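Local coordinates for Q protein (Phage 21, PDB 6P1B) that acts as a phage-encoded transcription antitermination factor in Q-dependent gene regulation and probably binds DNA, at residues A[26-31]-A[53-58]; A[92-97]-A[125-130]. All coordinates share one frame; numbering follows the deposited sequence.

Interaction 1 (A[26-31]-A[53-58]). Unlike the reference sequence in segment 26-31: W26 (reference His), V27 (reference Gly), Y28 (reference Leu).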
loop_
_atom_site.group_PDB
_atom_site.type_symbol
_atom_site.label_atom_id
_atom_site.label_comp_id
_atom_site.label_asym_id
_atom_site.label_seq_id
_atom_site.Cartn_x
_atom_site.Cartn_y
_atom_site.Cartn_z
ATOM N N TRP A 26 -12.684 2.211 -1.546
ATOM C CA TRP A 26 -13.079 3.228 -2.527
ATOM C C TRP A 26 -12.320 3.066 -3.852
ATOM O O TRP A 26 -12.923 3.055 -4.936
ATOM C CB TRP A 26 -12.852 4.602 -1.917
ATOM C CG TRP A 26 -13.331 5.762 -2.761
ATOM C CD1 TRP A 26 -14.598 6.242 -2.834
ATOM C CD2 TRP A 26 -12.535 6.575 -3.609
ATOM N NE1 TRP A 26 -14.645 7.324 -3.686
ATOM C CE2 TRP A 26 -13.379 7.550 -4.166
ATOM C CE3 TRP A 26 -11.172 6.585 -3.946
ATOM C CZ2 TRP A 26 -12.921 8.520 -5.061
ATOM C CZ3 TRP A 26 -10.710 7.558 -4.837
ATOM C CH2 TRP A 26 -11.602 8.513 -5.380
ATOM N N VAL A 27 -10.994 2.920 -3.783
ATOM C CA VAL A 27 -10.162 2.736 -4.971
ATOM C C VAL A 27 -10.600 1.490 -5.720
ATOM O O VAL A 27 -10.804 1.513 -6.939
ATOM C CB VAL A 27 -8.670 2.658 -4.569
ATOM C CG1 VAL A 27 -7.825 2.121 -5.699
ATOM C CG2 VAL A 27 -8.157 4.024 -4.170
ATOM N N TYR A 28 -10.799 0.385 -4.981
ATOM C CA TYR A 28 -11.159 -0.887 -5.588
ATOM C C TYR A 28 -12.485 -0.787 -6.324
ATOM O O TYR A 28 -12.682 -1.479 -7.327
ATOM C CB TYR A 28 -11.256 -1.954 -4.511
ATOM C CG TYR A 28 -11.309 -3.373 -5.002
ATOM C CD1 TYR A 28 -10.198 -3.978 -5.575
ATOM C CD2 TYR A 28 -12.477 -4.108 -4.905
ATOM C CE1 TYR A 28 -10.251 -5.294 -6.030
ATOM C CE2 TYR A 28 -12.544 -5.422 -5.365
ATOM C CZ TYR A 28 -11.419 -6.005 -5.916
ATOM O OH TYR A 28 -11.482 -7.305 -6.368
ATOM N N SER A 29 -13.379 0.083 -5.862
ATOM C CA SER A 29 -14.671 0.232 -6.514
ATOM C C SER A 29 -14.560 0.933 -7.849
ATOM O O SER A 29 -15.545 0.956 -8.608
ATOM C CB SER A 29 -15.634 1.007 -5.613
ATOM O OG SER A 29 -15.363 2.384 -5.689
ATOM N N GLY A 30 -13.387 1.475 -8.165
ATOM C CA GLY A 30 -13.158 2.083 -9.476
ATOM C C GLY A 30 -13.418 3.568 -9.551
ATOM O O GLY A 30 -13.448 4.126 -10.653
ATOM N N ARG A 31 -13.513 4.256 -8.414
ATOM C CA ARG A 31 -13.988 5.626 -8.417
ATOM C C ARG A 31 -12.894 6.667 -8.588
ATOM O O ARG A 31 -13.209 7.852 -8.645
ATOM C CB ARG A 31 -14.801 5.899 -7.138
ATOM C CG ARG A 31 -16.123 5.127 -7.104
ATOM C CD ARG A 31 -16.967 5.399 -5.839
ATOM N NE ARG A 31 -18.378 5.097 -6.069
ATOM C CZ ARG A 31 -18.899 3.868 -6.165
ATOM N NH1 ARG A 31 -18.131 2.802 -6.041
ATOM N NH2 ARG A 31 -20.203 3.707 -6.398
ATOM N N MET A 53 -18.894 -5.699 -4.103
ATOM C CA MET A 53 -18.252 -4.915 -3.056
ATOM C C MET A 53 -18.732 -5.437 -1.710
ATOM O O MET A 53 -19.948 -5.545 -1.487
ATOM C CB MET A 53 -18.599 -3.434 -3.196
ATOM C CG MET A 53 -18.246 -2.821 -4.547
ATOM S SD MET A 53 -16.516 -2.572 -4.809
ATOM C CE MET A 53 -16.133 -1.494 -3.422
ATOM N N THR A 54 -17.788 -5.791 -0.823
ATOM C CA THR A 54 -18.179 -6.273 0.501
ATOM C C THR A 54 -17.633 -5.430 1.636
ATOM O O THR A 54 -17.922 -5.733 2.798
ATOM C CB THR A 54 -17.723 -7.722 0.710
ATOM O OG1 THR A 54 -16.350 -7.855 0.342
ATOM C CG2 THR A 54 -18.588 -8.678 -0.129
ATOM N N ARG A 55 -16.903 -4.360 1.336
ATOM C CA ARG A 55 -16.260 -3.544 2.357
ATOM C C ARG A 55 -16.785 -2.114 2.272
ATOM O O ARG A 55 -17.089 -1.626 1.186
ATOM C CB ARG A 55 -14.740 -3.533 2.180
ATOM C CG ARG A 55 -14.092 -4.901 2.327
ATOM C CD ARG A 55 -12.659 -4.878 1.816
ATOM N NE ARG A 55 -12.624 -4.612 0.376
ATOM C CZ ARG A 55 -11.545 -4.189 -0.282
ATOM N NH1 ARG A 55 -10.398 -3.977 0.358
ATOM N NH2 ARG A 55 -11.611 -3.970 -1.583
ATOM N N PRO A 56 -16.911 -1.422 3.395
ATOM C CA PRO A 56 -17.343 -0.024 3.341
ATOM C C PRO A 56 -16.224 0.856 2.800
ATOM O O PRO A 56 -15.038 0.537 2.886
ATOM C CB PRO A 56 -17.664 0.307 4.802
ATOM C CG PRO A 56 -16.773 -0.556 5.573
ATOM C CD PRO A 56 -16.581 -1.842 4.770
ATOM N N MET A 57 -16.622 1.981 2.229
ATOM C CA MET A 57 -15.656 2.930 1.696
ATOM C C MET A 57 -15.955 4.327 2.226
ATOM O O MET A 57 -17.039 4.598 2.753
ATOM C CB MET A 57 -15.668 2.939 0.153
ATOM C CG MET A 57 -16.950 3.381 -0.448
ATOM S SD MET A 57 -17.042 3.192 -2.285
ATOM C CE MET A 57 -16.882 1.519 -2.471
ATOM N N CYS A 58 -14.988 5.210 2.026
ATOM C CA CYS A 58 -15.114 6.619 2.337
ATOM C C CYS A 58 -15.937 7.324 1.254
ATOM O O CYS A 58 -16.326 6.730 0.246
ATOM C CB CYS A 58 -13.735 7.239 2.462
ATOM S SG CYS A 58 -12.666 6.988 1.016
#
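M57 lies over the last turn of helix 10-28, touching it from CB to CE. Its CB rests 3.5 Å from W26 N. Because CG lies between the backbone N and the carbonyl carbon (chi1 63°), SD travels past W26 CD1 in an oblique Met-aromatic approach, and M57 CE ends 3.4 Å from S29 CB. M53 comes to the same carbon with its chain folded back on itself, bringing its own CE within 3.4 Å of S29 CB; both methyl contacts are tighter than usual. The helix closes here with a Schellman motif: G30, at positive phi, is the first residue to leave helical backbone angles, and the chain turns so that R31 comes back beside the indole. R31 CB lies 3.6 Å above one face of the W26 ring. C58 SG is on the other side of that plane, 4.6 Å from the centroid of the five-membered ring of W26 and 34° off its normal, a Cys sulfur-aromatic contact, while W26 NE1 bonds D60 at the start of helix 60-74. S29 OG is gripped twice, donating to W26 O at 2.6 Å and receiving R31 NH1 at 2.8 Å within the guanidinium plane, which fixes the rotation of the serine whose CB the two methyls touch. Farther along, R55 turns the edge of its guanidinium to Y28, the two planes 77° apart, with the NH2 that nears CD2 also bonded to A89 O.

Interaction 2 (A[92-97]-A[125-130]). With EDO (1,2-ethanediol), chain G.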
loop_
_atom_site.group_PDB
_atom_site.type_symbol
_atom_site.label_atom_id
_atom_site.label_comp_id
_atom_site.label_asym_id
_atom_site.label_seq_id
_atom_site.Cartn_x
_atom_site.Cartn_y
_atom_site.Cartn_z
ATOM N N SER A 92 -5.592 -8.264 -0.385
ATOM C CA SER A 92 -4.755 -9.459 -0.335
ATOM C C SER A 92 -4.088 -9.560 1.026
ATOM O O SER A 92 -3.672 -8.563 1.608
ATOM C CB SER A 92 -3.668 -9.402 -1.421
ATOM O OG SER A 92 -4.230 -9.178 -2.702
ATOM N N SER A 93 -4.007 -10.773 1.537
ATOM C CA SER A 93 -3.349 -10.992 2.807
ATOM C C SER A 93 -1.850 -10.718 2.699
ATOM O O SER A 93 -1.256 -10.735 1.606
ATOM C CB SER A 93 -3.558 -12.428 3.280
ATOM O OG SER A 93 -2.939 -13.338 2.359
ATOM N N LYS A 94 -1.222 -10.536 3.851
ATOM C CA LYS A 94 0.230 -10.387 3.834
ATOM C C LYS A 94 0.890 -11.668 3.331
ATOM O O LYS A 94 1.888 -11.608 2.607
ATOM C CB LYS A 94 0.748 -10.016 5.211
ATOM C CG LYS A 94 0.369 -8.611 5.654
ATOM C CD LYS A 94 0.927 -8.254 7.039
ATOM C CE LYS A 94 0.231 -7.014 7.601
ATOM N NZ LYS A 94 0.744 -6.631 8.938
ATOM N N HIS A 95 0.322 -12.835 3.661
ATOM C CA HIS A 95 0.926 -14.053 3.149
ATOM C C HIS A 95 0.837 -14.127 1.636
ATOM O O HIS A 95 1.784 -14.554 0.977
ATOM C CB HIS A 95 0.278 -15.307 3.728
ATOM C CG HIS A 95 0.717 -16.543 3.012
ATOM N ND1 HIS A 95 1.926 -17.163 3.274
ATOM C CD2 HIS A 95 0.158 -17.213 1.977
ATOM C CE1 HIS A 95 2.058 -18.202 2.469
ATOM N NE2 HIS A 95 1.005 -18.245 1.664
ATOM N N ALA A 96 -0.303 -13.729 1.065
ATOM C CA ALA A 96 -0.457 -13.782 -0.381
ATOM C C ALA A 96 0.562 -12.870 -1.056
ATOM O O ALA A 96 1.225 -13.260 -2.030
ATOM C CB ALA A 96 -1.893 -13.391 -0.762
ATOM N N ILE A 97 0.698 -11.645 -0.545
ATOM C CA ILE A 97 1.657 -10.695 -1.109
ATOM C C ILE A 97 3.075 -11.257 -1.026
ATOM O O ILE A 97 3.848 -11.241 -2.013
ATOM C CB ILE A 97 1.543 -9.356 -0.367
ATOM C CG1 ILE A 97 0.132 -8.786 -0.494
ATOM C CG2 ILE A 97 2.558 -8.363 -0.965
ATOM C CD1 ILE A 97 -0.125 -7.500 0.330
ATOM N N THR A 125 11.691 -14.604 4.969
ATOM C CA THR A 125 12.327 -13.320 4.675
ATOM C C THR A 125 11.391 -12.413 3.886
ATOM O O THR A 125 11.217 -11.239 4.232
ATOM C CB THR A 125 13.621 -13.553 3.933
ATOM O OG1 THR A 125 14.518 -14.260 4.786
ATOM C CG2 THR A 125 14.246 -12.213 3.511
ATOM N N CYS A 126 10.819 -12.929 2.797
ATOM C CA CYS A 126 9.898 -12.117 2.000
ATOM C C CYS A 126 8.721 -11.609 2.836
ATOM O O CYS A 126 8.285 -10.460 2.683
ATOM C CB CYS A 126 9.400 -12.921 0.803
ATOM S SG CYS A 126 10.669 -13.312 -0.428
ATOM N N ARG A 127 8.218 -12.424 3.752
ATOM C CA ARG A 127 7.095 -12.000 4.579
ATOM C C ARG A 127 7.514 -10.891 5.547
ATOM O O ARG A 127 6.779 -9.905 5.739
ATOM C CB ARG A 127 6.541 -13.197 5.345
ATOM C CG ARG A 127 5.533 -12.840 6.409
ATOM C CD ARG A 127 4.389 -11.982 5.829
ATOM N NE ARG A 127 3.466 -11.579 6.882
ATOM C CZ ARG A 127 2.467 -12.329 7.325
ATOM N NH1 ARG A 127 2.242 -13.520 6.798
ATOM N NH2 ARG A 127 1.679 -11.877 8.297
ATOM N N ARG A 128 8.673 -11.055 6.189
ATOM C CA ARG A 128 9.197 -9.991 7.033
ATOM C C ARG A 128 9.360 -8.699 6.242
ATOM O O ARG A 128 9.031 -7.620 6.739
ATOM C CB ARG A 128 10.548 -10.400 7.644
ATOM C CG ARG A 128 11.181 -9.300 8.508
ATOM C CD ARG A 128 12.478 -9.779 9.222
ATOM N NE ARG A 128 13.431 -10.374 8.281
ATOM C CZ ARG A 128 14.113 -9.695 7.362
ATOM N NH1 ARG A 128 13.962 -8.374 7.247
ATOM N NH2 ARG A 128 14.949 -10.338 6.559
ATOM N N GLU A 129 9.876 -8.791 5.008
ATOM C CA GLU A 129 10.099 -7.595 4.212
ATOM C C GLU A 129 8.781 -6.932 3.835
ATOM O O GLU A 129 8.682 -5.701 3.839
ATOM C CB GLU A 129 10.919 -7.928 2.978
ATOM C CG GLU A 129 12.387 -8.178 3.295
ATOM C CD GLU A 129 13.212 -8.563 2.108
ATOM O OE1 GLU A 129 12.660 -8.792 1.014
ATOM O OE2 GLU A 129 14.435 -8.601 2.255
ATOM N N VAL A 130 7.750 -7.720 3.533
ATOM C CA VAL A 130 6.450 -7.145 3.200
ATOM C C VAL A 130 5.875 -6.414 4.398
ATOM O O VAL A 130 5.346 -5.290 4.275
ATOM C CB VAL A 130 5.498 -8.245 2.698
ATOM C CG1 VAL A 130 4.054 -7.742 2.701
ATOM C CG2 VAL A 130 5.918 -8.691 1.307
HETATM C C1 EDO G . 10.407 -9.537 -1.086
HETATM O O1 EDO G . 10.625 -9.220 -2.497
HETATM C C2 EDO G . 9.907 -8.284 -0.424
HETATM O O2 EDO G . 11.028 -7.363 -0.248
HETATM O O HOH W 1 3.906 -15.632 4.892
#
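R127 starts from its CB on helix 123-155 and meets K94 of helix 94-104 from CD onward. CG is anti to the backbone N (chi1 170°), and a bend at the next torsion (chi2 54°) swings the chain over, so that R127 CD arrives 4.1 Å from K94 O. R127 NE lies 3.6 Å from K94 CB, which sits over one face of the guanidinium, offset toward its rim; the same nitrogen is held from its own helix by a salt bridge to D131. At the tip the two branches part. R127 NH2 runs beside the lysine chain, 3.9 Å from K94 CD, whereas R127 NH1 approaches H95 N obliquely and binds a water at 3.3 Å, in the guanidinium plane. That water also meets H95 ND1 at 3.0 Å and so bridges the helices at their outer margin. The extended K94 chain crosses R127 at about a right angle and carries K94 NZ 5.4 Å from R127 NH2; D131 probably eases the nearness of the two like charges. In the first turn of helix 94-104, S93 is the N-cap, its OG accepting from A96 N. Deeper in, I97 CG2 packs 4.0 Å from V130 CG1, the apolar part of this pairing. On a different side of helix 123-155, E129 binds a 1,2-ethanediol, probably from the crystallisation liquor, and forms a salt bridge with R108. I97 reaches on to I83, S86 and Y87 of helix 78-88, while V130 and R127 touch A98, so the contact lies where three helices meet, its two segments separated in the chain by the two-stranded antiparallel hairpin 108-112/115-119.

From the N terminus, helix 10-28 comes first, and interaction 1 closes the excursion that follows it: the chain leaves through helix 38-45, and its return loop lies back along the end of helix 10-28 just before helix 60-74 begins. Helices 60-74 and 78-88 come next, after which interaction 2 opens. It closes a second excursion, the rest of helix 94-104 and the hairpin 108-112/115-119, by setting helix 123-155 against the start of helix 94-104. The two closures are in series, neither nested nor crossed. The centres of interaction 1 and interaction 2 are about 23 Å apart. The nearest atoms of interaction 1 and interaction 2 are about 6 Å apart, without touching.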